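Local coordinates for CdiI toxin (Salmonella enterica subsp. enterica serovar Rubislaw str. ATCC 10717, PDB 4ZQU), which neutralises the toxic activity of its cognate CdiA toxin, acting as the immunity protein of a contact-dependent growth inhibition system, at residues D17-D22 with P43-L48; N30-L35 with V91-E96; H60-L65 with L82-S87. All coordinates share one frame; numbering follows the deposited sequence.

In the fold
Contacts 2 and 3 are neighbours, their centres about 10 Å apart on the same side of the chain's centre, whereas the centre of contact 1 lies about 20 Å from that of contact 2 and about 25 Å from that of contact 3, across the chain's centre from the latter. Contacts 1 and 2 share the antiparallel sheet through the adjacent strands 19-26 and 30-41, touch through Asp22 and Leu32, and alternate along the chain. Contact 3 falls within the 55 residues that separate the halves of contact 2; the two are joined by the Asp33–Arg62 salt bridge and by Arg93, which reaches back to helix 82-85. Residues of contacts 2 and 3 also touch the CdiA-CT toxin, whereas no other chain touches contact 1.

Contact 1 of 3, residues D17-D22 with P43-L48; sequences DFICVD and PDVSDL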
loop_
_atom_site.group_PDB
_atom_site.type_symbol
_atom_site.label_atom_id
_atom_site.label_comp_id
_atom_site.label_asym_id
_atom_site.label_seq_id
_atom_site.Cartn_x
_atom_site.Cartn_y
_atom_site.Cartn_z
ATOM N N ASP B 17 15.694 13.340 13.944
ATOM C CA ASP B 17 16.929 13.801 13.323
ATOM C C ASP B 17 16.751 14.450 11.952
ATOM O O ASP B 17 17.593 15.246 11.536
ATOM C CB ASP B 17 17.908 12.633 13.206
ATOM C CG ASP B 17 18.073 11.882 14.514
ATOM O OD1 ASP B 17 18.688 12.439 15.447
ATOM O OD2 ASP B 17 17.581 10.739 14.611
ATOM N N PHE B 18 15.672 14.119 11.246
ATOM C CA PHE B 18 15.488 14.651 9.898
ATOM C C PHE B 18 14.055 14.631 9.380
ATOM O O PHE B 18 13.165 14.014 9.968
ATOM C CB PHE B 18 16.382 13.886 8.910
ATOM C CG PHE B 18 16.003 12.435 8.728
ATOM C CD1 PHE B 18 15.058 12.056 7.785
ATOM C CD2 PHE B 18 16.603 11.448 9.497
ATOM C CE1 PHE B 18 14.716 10.726 7.618
ATOM C CE2 PHE B 18 16.264 10.116 9.332
ATOM C CZ PHE B 18 15.319 9.756 8.392
ATOM N N ILE B 19 13.857 15.323 8.262
ATOM C CA ILE B 19 12.638 15.236 7.472
ATOM C C ILE B 19 13.003 14.785 6.060
ATOM O O ILE B 19 13.873 15.378 5.420
ATOM C CB ILE B 19 11.895 16.578 7.407
ATOM C CG1 ILE B 19 11.471 17.022 8.805
ATOM C CG2 ILE B 19 10.688 16.474 6.488
ATOM C CD1 ILE B 19 10.678 18.306 8.811
ATOM N N CYS B 20 12.344 13.736 5.578
ATOM C CA CYS B 20 12.712 13.130 4.302
ATOM C C CYS B 20 11.561 13.121 3.304
ATOM O O CYS B 20 10.539 12.478 3.532
ATOM C CB CYS B 20 13.209 11.700 4.525
ATOM S SG CYS B 20 13.842 10.888 3.042
ATOM N N VAL B 21 11.742 13.824 2.189
ATOM C CA VAL B 21 10.732 13.866 1.136
ATOM C C VAL B 21 11.208 13.132 -0.115
ATOM O O VAL B 21 12.227 13.491 -0.706
ATOM C CB VAL B 21 10.364 15.313 0.759
ATOM C CG1 VAL B 21 9.291 15.322 -0.317
ATOM C CG2 VAL B 21 9.901 16.083 1.987
ATOM N N ASP B 22 10.463 12.101 -0.508
ATOM C CA ASP B 22 10.786 11.307 -1.692
ATOM C C ASP B 22 9.694 11.393 -2.747
ATOM O O ASP B 22 8.519 11.535 -2.423
ATOM C CB ASP B 22 10.998 9.836 -1.324
ATOM C CG ASP B 22 12.284 9.600 -0.575
ATOM O OD1 ASP B 22 12.228 9.501 0.668
ATOM O OD2 ASP B 22 13.344 9.505 -1.227
ATOM N N PRO B 43 14.705 18.975 10.856
ATOM C CA PRO B 43 13.300 19.148 11.247
ATOM C C PRO B 43 12.854 20.598 11.469
ATOM O O PRO B 43 11.697 20.809 11.828
ATOM C CB PRO B 43 13.211 18.360 12.558
ATOM C CG PRO B 43 14.271 17.326 12.437
ATOM C CD PRO B 43 15.399 18.007 11.724
ATOM N N ASP B 44 13.735 21.572 11.253
ATOM C CA ASP B 44 13.376 22.976 11.434
ATOM C C ASP B 44 13.457 23.765 10.126
ATOM O O ASP B 44 13.650 24.978 10.138
ATOM C CB ASP B 44 14.271 23.623 12.496
ATOM C CG ASP B 44 15.735 23.632 12.102
ATOM O OD1 ASP B 44 16.245 22.575 11.674
ATOM O OD2 ASP B 44 16.382 24.694 12.233
ATOM N N VAL B 45 13.306 23.068 9.003
ATOM C CA VAL B 45 13.300 23.698 7.683
ATOM C C VAL B 45 12.110 24.658 7.562
ATOM O O VAL B 45 11.025 24.371 8.072
ATOM C CB VAL B 45 13.237 22.633 6.558
ATOM C CG1 VAL B 45 12.184 21.577 6.877
ATOM C CG2 VAL B 45 12.994 23.267 5.192
ATOM N N SER B 46 12.314 25.800 6.910
ATOM C CA SER B 46 11.235 26.765 6.689
ATOM C C SER B 46 10.115 26.169 5.837
ATOM O O SER B 46 10.357 25.289 5.012
ATOM C CB SER B 46 11.775 28.032 6.020
ATOM O OG SER B 46 12.102 27.796 4.660
ATOM N N ASP B 47 8.894 26.655 6.037
ATOM C CA ASP B 47 7.740 26.170 5.281
ATOM C C ASP B 47 7.879 26.467 3.793
ATOM O O ASP B 47 7.280 25.789 2.960
ATOM C CB ASP B 47 6.442 26.784 5.816
ATOM C CG ASP B 47 6.042 26.220 7.169
ATOM O OD1 ASP B 47 6.671 25.236 7.616
ATOM O OD2 ASP B 47 5.093 26.750 7.785
ATOM N N LEU B 48 8.666 27.484 3.464
ATOM C CA LEU B 48 8.929 27.828 2.073
ATOM C C LEU B 48 9.784 26.746 1.427
ATOM O O LEU B 48 9.405 26.174 0.405
ATOM C CB LEU B 48 9.622 29.193 1.973
ATOM C CG LEU B 48 9.693 29.899 0.612
ATOM C CD1 LEU B 48 9.924 31.387 0.812
ATOM C CD2 LEU B 48 10.776 29.325 -0.291
#
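Ile19 and the backbone just before it rest against Pro43. The pyrrolidine ring lies beside the Asp17–Phe18 peptide: Pro43 CD is 3.5 Å from Asp17 O, and Pro43 CG is 3.7 Å from Phe18 N. From the start of strand 19-26, Ile19 directs its long branch to the same residue. CG1 stands anti to the carbonyl carbon (chi1 -62°) and the branch is extended beyond it (chi2 -177°), which carries Ile19 CD1 to 3.7 Å from Pro43 CA. The same methyl meets Val45 CG1 at 4.1 Å, so the end of the isoleucine touches both Pro43 and Val45 on the loop leading into helix 47-59. The side-chain part is apolar and the contact small, with 183 Å² buried in all.

The side chains of Asp17 and Phe18 start away from this loop. Their backbone N atoms both donate to Asn15 OD1, which fixes the turn before the strand, and the Phe18 ring stacks on Tyr105 of helix 87-105. On the other segment, Ser46 is the N-cap of helix 47-59, its OG accepting from Asp49 N.

Ile19 is backbone-bonded to Ser41 at the end of strand 30-41 and touches Val12 and Met14 of strand 8-14. Arg169 packs on both Ile19 and Val45, placing the contact where the start of strand 19-26, the 42-46 connection and helix 161-172 converge.

Contact 2 of 3, residues N30-L35 with V91-E96; sequences NQLDPL and VERYDE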
loop_
_atom_site.group_PDB
_atom_site.type_symbol
_atom_site.label_atom_id
_atom_site.label_comp_id
_atom_site.label_asym_id
_atom_site.label_seq_id
_atom_site.Cartn_x
_atom_site.Cartn_y
_atom_site.Cartn_z
ATOM N N ASN B 30 0.884 4.209 -5.370
ATOM C CA ASN B 30 2.077 5.001 -5.641
ATOM C C ASN B 30 3.229 4.529 -4.766
ATOM O O ASN B 30 3.030 4.159 -3.610
ATOM C CB ASN B 30 1.802 6.489 -5.422
ATOM C CG ASN B 30 1.335 6.796 -4.014
ATOM O OD1 ASN B 30 2.125 7.195 -3.159
ATOM N ND2 ASN B 30 0.043 6.613 -3.766
ATOM N N GLN B 31 4.435 4.530 -5.320
ATOM C CA GLN B 31 5.569 3.951 -4.617
ATOM C C GLN B 31 6.883 4.657 -4.921
ATOM O O GLN B 31 6.994 5.390 -5.905
ATOM C CB GLN B 31 5.694 2.471 -4.969
ATOM C CG GLN B 31 5.927 2.202 -6.443
ATOM C CD GLN B 31 5.849 0.729 -6.772
ATOM O OE1 GLN B 31 6.850 0.015 -6.716
ATOM N NE2 GLN B 31 4.652 0.261 -7.108
ATOM N N LEU B 32 7.872 4.416 -4.063
ATOM C CA LEU B 32 9.206 4.991 -4.202
ATOM C C LEU B 32 9.742 4.847 -5.620
ATOM O O LEU B 32 9.936 3.735 -6.115
ATOM C CB LEU B 32 10.166 4.337 -3.208
ATOM C CG LEU B 32 11.587 4.898 -3.152
ATOM C CD1 LEU B 32 11.564 6.348 -2.699
ATOM C CD2 LEU B 32 12.457 4.053 -2.235
ATOM N N ASP B 33 9.960 5.985 -6.268
ATOM C CA ASP B 33 10.451 6.026 -7.640
ATOM C C ASP B 33 11.973 6.142 -7.665
ATOM O O ASP B 33 12.524 7.156 -7.239
ATOM C CB ASP B 33 9.812 7.204 -8.384
ATOM C CG ASP B 33 10.047 7.160 -9.882
ATOM O OD1 ASP B 33 10.888 6.367 -10.349
ATOM O OD2 ASP B 33 9.389 7.940 -10.599
ATOM N N PRO B 34 12.662 5.105 -8.172
ATOM C CA PRO B 34 14.127 5.137 -8.273
ATOM C C PRO B 34 14.632 6.224 -9.220
ATOM O O PRO B 34 15.813 6.556 -9.192
ATOM C CB PRO B 34 14.471 3.743 -8.811
ATOM C CG PRO B 34 13.225 3.270 -9.476
ATOM C CD PRO B 34 12.107 3.830 -8.655
ATOM N N LEU B 35 13.744 6.767 -10.046
ATOM C CA LEU B 35 14.106 7.846 -10.957
ATOM C C LEU B 35 13.686 9.196 -10.388
ATOM O O LEU B 35 13.991 10.245 -10.958
ATOM C CB LEU B 35 13.466 7.627 -12.325
ATOM C CG LEU B 35 13.672 6.242 -12.937
ATOM C CD1 LEU B 35 13.035 6.180 -14.312
ATOM C CD2 LEU B 35 15.153 5.892 -13.006
ATOM N N VAL B 91 11.348 -4.106 -3.340
ATOM C CA VAL B 91 11.883 -4.385 -2.013
ATOM C C VAL B 91 13.358 -4.002 -1.915
ATOM O O VAL B 91 13.800 -3.463 -0.902
ATOM C CB VAL B 91 11.706 -5.875 -1.647
ATOM C CG1 VAL B 91 12.487 -6.227 -0.390
ATOM C CG2 VAL B 91 10.230 -6.206 -1.478
ATOM N N GLU B 92 14.112 -4.259 -2.978
ATOM C CA GLU B 92 15.551 -4.006 -2.965
ATOM C C GLU B 92 15.904 -2.519 -2.925
ATOM O O GLU B 92 16.839 -2.122 -2.229
ATOM C CB GLU B 92 16.211 -4.662 -4.177
ATOM C CG GLU B 92 16.189 -6.178 -4.135
ATOM C CD GLU B 92 17.165 -6.797 -5.113
ATOM O OE1 GLU B 92 18.040 -6.063 -5.619
ATOM O OE2 GLU B 92 17.060 -8.016 -5.370
ATOM N N ARG B 93 15.163 -1.702 -3.669
ATOM C CA ARG B 93 15.420 -0.265 -3.686
ATOM C C ARG B 93 14.936 0.363 -2.389
ATOM O O ARG B 93 15.411 1.421 -1.986
ATOM C CB ARG B 93 14.756 0.410 -4.890
ATOM C CG ARG B 93 13.250 0.486 -4.826
ATOM C CD ARG B 93 12.706 1.321 -5.969
ATOM N NE ARG B 93 12.953 0.707 -7.269
ATOM C CZ ARG B 93 12.026 0.089 -7.996
ATOM N NH1 ARG B 93 10.779 0.001 -7.558
ATOM N NH2 ARG B 93 12.347 -0.440 -9.166
ATOM N N TYR B 94 13.986 -0.300 -1.740
ATOM C CA TYR B 94 13.558 0.096 -0.409
ATOM C C TYR B 94 14.675 -0.178 0.591
ATOM O O TYR B 94 14.965 0.649 1.453
ATOM C CB TYR B 94 12.287 -0.647 -0.005
ATOM C CG TYR B 94 11.941 -0.511 1.458
ATOM C CD1 TYR B 94 11.455 0.686 1.969
ATOM C CD2 TYR B 94 12.095 -1.582 2.331
ATOM C CE1 TYR B 94 11.134 0.814 3.309
ATOM C CE2 TYR B 94 11.776 -1.464 3.672
ATOM C CZ TYR B 94 11.296 -0.264 4.156
ATOM O OH TYR B 94 10.975 -0.140 5.491
ATOM N N ASP B 95 15.304 -1.343 0.462
ATOM C CA ASP B 95 16.397 -1.726 1.347
ATOM C C ASP B 95 17.589 -0.791 1.186
ATOM O O ASP B 95 18.310 -0.520 2.146
ATOM C CB ASP B 95 16.820 -3.173 1.086
ATOM C CG ASP B 95 15.764 -4.176 1.513
ATOM O OD1 ASP B 95 14.973 -3.862 2.428
ATOM O OD2 ASP B 95 15.731 -5.285 0.939
ATOM N N GLU B 96 17.792 -0.300 -0.031
ATOM C CA GLU B 96 18.836 0.685 -0.288
ATOM C C GLU B 96 18.439 2.048 0.259
ATOM O O GLU B 96 19.276 2.799 0.759
ATOM C CB GLU B 96 19.135 0.778 -1.783
ATOM C CG GLU B 96 19.893 -0.416 -2.317
ATOM C CD GLU B 96 21.192 -0.647 -1.570
ATOM O OE1 GLU B 96 21.843 0.348 -1.180
ATOM O OE2 GLU B 96 21.560 -1.823 -1.368
HETATM O O HOH W 1 9.296 1.314 -5.303
#
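Leu32 and Pro34 face Arg93 and Tyr94 where strand 30-32 and helix 91-96 approach to 9.8 Å between axes, their N-to-C directions 50° apart. Arg93 carries most of the contact. Its CG sits between the backbone N and the carbonyl carbon (chi1 71°), and the chain bends at chi3 (65°). The Pro34 ring lies over one face of the guanidinium, toward the NE rim, with Pro34 CG 3.4 Å from Arg93 NE. The aliphatic part of the arginine is used as well, Arg93 CD being 3.7 Å from Leu32 O. Leu32, with CG anti to its backbone N, extends toward the helix until its CD2 is 4.0 Å from Arg93 O, and that methyl also comes near Tyr94 CA.

A water in the guanidinium plane, at its edge, accepts from Arg93 NH1 at 3.0 Å and lies 2.6 Å from Leu32 O, to which it can donate. The stronger partners of the arginine are backbone carbonyls of helix 82-85: NH2 donates to Asp83 O and NH1 to Leu84 O, and the two together fix the rotation of the group. Tyr94 sends its OH to Glu140. In the break after residue 32, Asp33 OD1, which also pairs with Arg62 NH2, accepts from Leu35 N at 2.9 Å, from above the carboxylate plane, in an Asx turn that spans Pro34.

Val91 and Tyr94 pack on Pro19 and Gly75 of the CdiA-CT toxin. A strand of that chain pairs antiparallel with Asn30 and Gln31 and continues the sheet of the immunity protein, with helix 87-105 packed beside the shared strand: this is beta-augmentation.

Contact 3 of 3, residues H60-L65 with L82-S87; sequences HSRFVL and LDLYDS
Tyr85 reaches from helix 82-85 to the backbone of Val64 and Leu65, and this is the tight part of the contact. Its hydroxyl donates to the carbonyl of the short strand, Tyr85 OH to Val64 O being 2.6 Å. The C=O...donor angle is 145°, and the hydroxyl is tilted 29° from the carbonyl plane. CG stands anti to the carbonyl carbon of its own residue (chi1 -78°). Val64 O lies near the ring plane, at its edge, while Tyr85 CE1 approaches Leu65 C obliquely at 3.5 Å. The side chain of Leu65 starts away from the helix, and the ring meets the backbone of this residue most closely. Next to the tyrosine, the two hydrophobic side chains cross, Val64 CG1 touching Leu84 CD2 at 3.7 Å.

The packing becomes looser toward Arg62, which is partly exposed. Arg62 and Leu84 meet tip to tip: Arg62 NH2 is 3.9 Å from Leu84 CD1, and about equally far from CD2. The guanidinium is held by charge instead, NH1 in a salt bridge with Asp81 OD2 and NH2 with Asp33. Leu82 is exposed and starts away from the strand, packing on Val13 of the CdiA-CT toxin. Arg29 of the same toxin chain packs on both Leu65 and Tyr85, so the partner covers part of this buried core.

The chemistry is thus divided. One short hydroxyl-to-carbonyl bond, with apolar methyls beside it, ties the helix to strand 64-65, and the carboxylates of Asp81 and Asp33 would be expected to balance the arginine's charge beside the leucine methyls.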
loop_
_atom_site.group_PDB
_atom_site.type_symbol
_atom_site.label_atom_id
_atom_site.label_comp_id
_atom_site.label_asym_id
_atom_site.label_seq_id
_atom_site.Cartn_x
_atom_site.Cartn_y
_atom_site.Cartn_z
ATOM N N HIS B 60 8.736 15.449 -10.261
ATOM C CA HIS B 60 9.444 14.289 -10.790
ATOM C C HIS B 60 8.600 13.025 -10.735
ATOM O O HIS B 60 9.065 11.943 -11.092
ATOM C CB HIS B 60 10.750 14.068 -10.027
ATOM C CG HIS B 60 11.794 15.095 -10.321
ATOM N ND1 HIS B 60 11.745 16.374 -9.810
ATOM C CD2 HIS B 60 12.905 15.041 -11.094
ATOM C CE1 HIS B 60 12.785 17.059 -10.247
ATOM N NE2 HIS B 60 13.505 16.276 -11.026
ATOM N N SER B 61 7.357 13.165 -10.289
ATOM C CA SER B 61 6.459 12.026 -10.184
ATOM C C SER B 61 5.982 11.577 -11.555
ATOM O O SER B 61 5.750 12.397 -12.445
ATOM C CB SER B 61 5.264 12.364 -9.293
ATOM O OG SER B 61 4.415 11.242 -9.137
ATOM N N ARG B 62 5.837 10.267 -11.718
ATOM C CA ARG B 62 5.398 9.696 -12.981
ATOM C C ARG B 62 4.000 9.098 -12.886
ATOM O O ARG B 62 3.643 8.473 -11.890
ATOM C CB ARG B 62 6.382 8.626 -13.452
ATOM C CG ARG B 62 7.724 9.167 -13.895
ATOM C CD ARG B 62 8.600 8.053 -14.424
ATOM N NE ARG B 62 9.064 7.171 -13.358
ATOM C CZ ARG B 62 9.424 5.905 -13.541
ATOM N NH1 ARG B 62 9.362 5.366 -14.752
ATOM N NH2 ARG B 62 9.840 5.176 -12.515
ATOM N N PHE B 63 3.216 9.308 -13.938
ATOM C CA PHE B 63 1.897 8.710 -14.071
ATOM C C PHE B 63 2.037 7.450 -14.918
ATOM O O PHE B 63 2.002 7.509 -16.145
ATOM C CB PHE B 63 0.924 9.708 -14.699
ATOM C CG PHE B 63 -0.502 9.260 -14.684
ATOM C CD1 PHE B 63 -1.103 8.860 -13.505
ATOM C CD2 PHE B 63 -1.252 9.263 -15.847
ATOM C CE1 PHE B 63 -2.422 8.454 -13.490
ATOM C CE2 PHE B 63 -2.573 8.860 -15.838
ATOM C CZ PHE B 63 -3.159 8.456 -14.658
ATOM N N VAL B 64 2.203 6.311 -14.254
ATOM C CA VAL B 64 2.759 5.135 -14.910
ATOM C C VAL B 64 2.092 3.826 -14.471
ATOM O O VAL B 64 1.673 3.682 -13.323
ATOM C CB VAL B 64 4.293 5.078 -14.651
ATOM C CG1 VAL B 64 4.592 5.219 -13.164
ATOM C CG2 VAL B 64 4.929 3.817 -15.229
ATOM N N LEU B 65 1.975 2.888 -15.409
ATOM C CA LEU B 65 1.474 1.540 -15.141
ATOM C C LEU B 65 2.565 0.502 -15.426
ATOM O O LEU B 65 3.548 0.818 -16.092
ATOM C CB LEU B 65 0.230 1.262 -15.985
ATOM C CG LEU B 65 -1.073 1.818 -15.417
ATOM C CD1 LEU B 65 -2.193 1.674 -16.427
ATOM C CD2 LEU B 65 -1.418 1.105 -14.120
ATOM N N LEU B 82 7.946 -1.470 -16.173
ATOM C CA LEU B 82 7.784 -2.762 -15.519
ATOM C C LEU B 82 8.677 -2.922 -14.289
ATOM O O LEU B 82 8.281 -3.549 -13.306
ATOM C CB LEU B 82 8.065 -3.890 -16.510
ATOM C CG LEU B 82 7.547 -5.256 -16.066
ATOM C CD1 LEU B 82 6.022 -5.283 -16.095
ATOM C CD2 LEU B 82 8.137 -6.356 -16.935
ATOM N N ASP B 83 9.878 -2.358 -14.350
ATOM C CA ASP B 83 10.856 -2.494 -13.271
ATOM C C ASP B 83 10.470 -1.720 -12.013
ATOM O O ASP B 83 10.875 -2.084 -10.905
ATOM C CB ASP B 83 12.235 -2.040 -13.747
ATOM C CG ASP B 83 12.854 -3.002 -14.736
ATOM O OD1 ASP B 83 12.572 -4.217 -14.652
ATOM O OD2 ASP B 83 13.621 -2.540 -15.603
ATOM N N LEU B 84 9.723 -0.635 -12.189
ATOM C CA LEU B 84 9.213 0.121 -11.055
ATOM C C LEU B 84 8.302 -0.762 -10.211
ATOM O O LEU B 84 8.451 -0.847 -8.989
ATOM C CB LEU B 84 8.458 1.364 -11.529
ATOM C CG LEU B 84 7.778 2.200 -10.440
ATOM C CD1 LEU B 84 8.807 2.895 -9.566
ATOM C CD2 LEU B 84 6.802 3.206 -11.035
ATOM N N TYR B 85 7.377 -1.437 -10.885
ATOM C CA TYR B 85 6.352 -2.239 -10.227
ATOM C C TYR B 85 6.823 -3.636 -9.815
ATOM O O TYR B 85 6.137 -4.315 -9.047
ATOM C CB TYR B 85 5.132 -2.360 -11.139
ATOM C CG TYR B 85 4.259 -1.125 -11.159
ATOM C CD1 TYR B 85 4.432 -0.139 -12.124
ATOM C CD2 TYR B 85 3.260 -0.946 -10.213
ATOM C CE1 TYR B 85 3.631 0.991 -12.143
ATOM C CE2 TYR B 85 2.457 0.179 -10.223
ATOM C CZ TYR B 85 2.646 1.143 -11.191
ATOM O OH TYR B 85 1.844 2.261 -11.201
ATOM N N ASP B 86 7.981 -4.062 -10.321
ATOM C CA ASP B 86 8.520 -5.388 -10.010
ATOM C C ASP B 86 8.760 -5.563 -8.512
ATOM O O ASP B 86 9.431 -4.746 -7.887
ATOM C CB ASP B 86 9.818 -5.639 -10.779
ATOM C CG ASP B 86 10.447 -6.978 -10.435
ATOM O OD1 ASP B 86 9.995 -8.009 -10.975
ATOM O OD2 ASP B 86 11.389 -7.001 -9.619
ATOM N N SER B 87 8.216 -6.640 -7.950
ATOM C CA SER B 87 8.190 -6.837 -6.501
ATOM C C SER B 87 9.573 -7.012 -5.884
ATOM O O SER B 87 9.800 -6.624 -4.737
ATOM C CB SER B 87 7.323 -8.048 -6.146
ATOM O OG SER B 87 7.841 -9.236 -6.720
#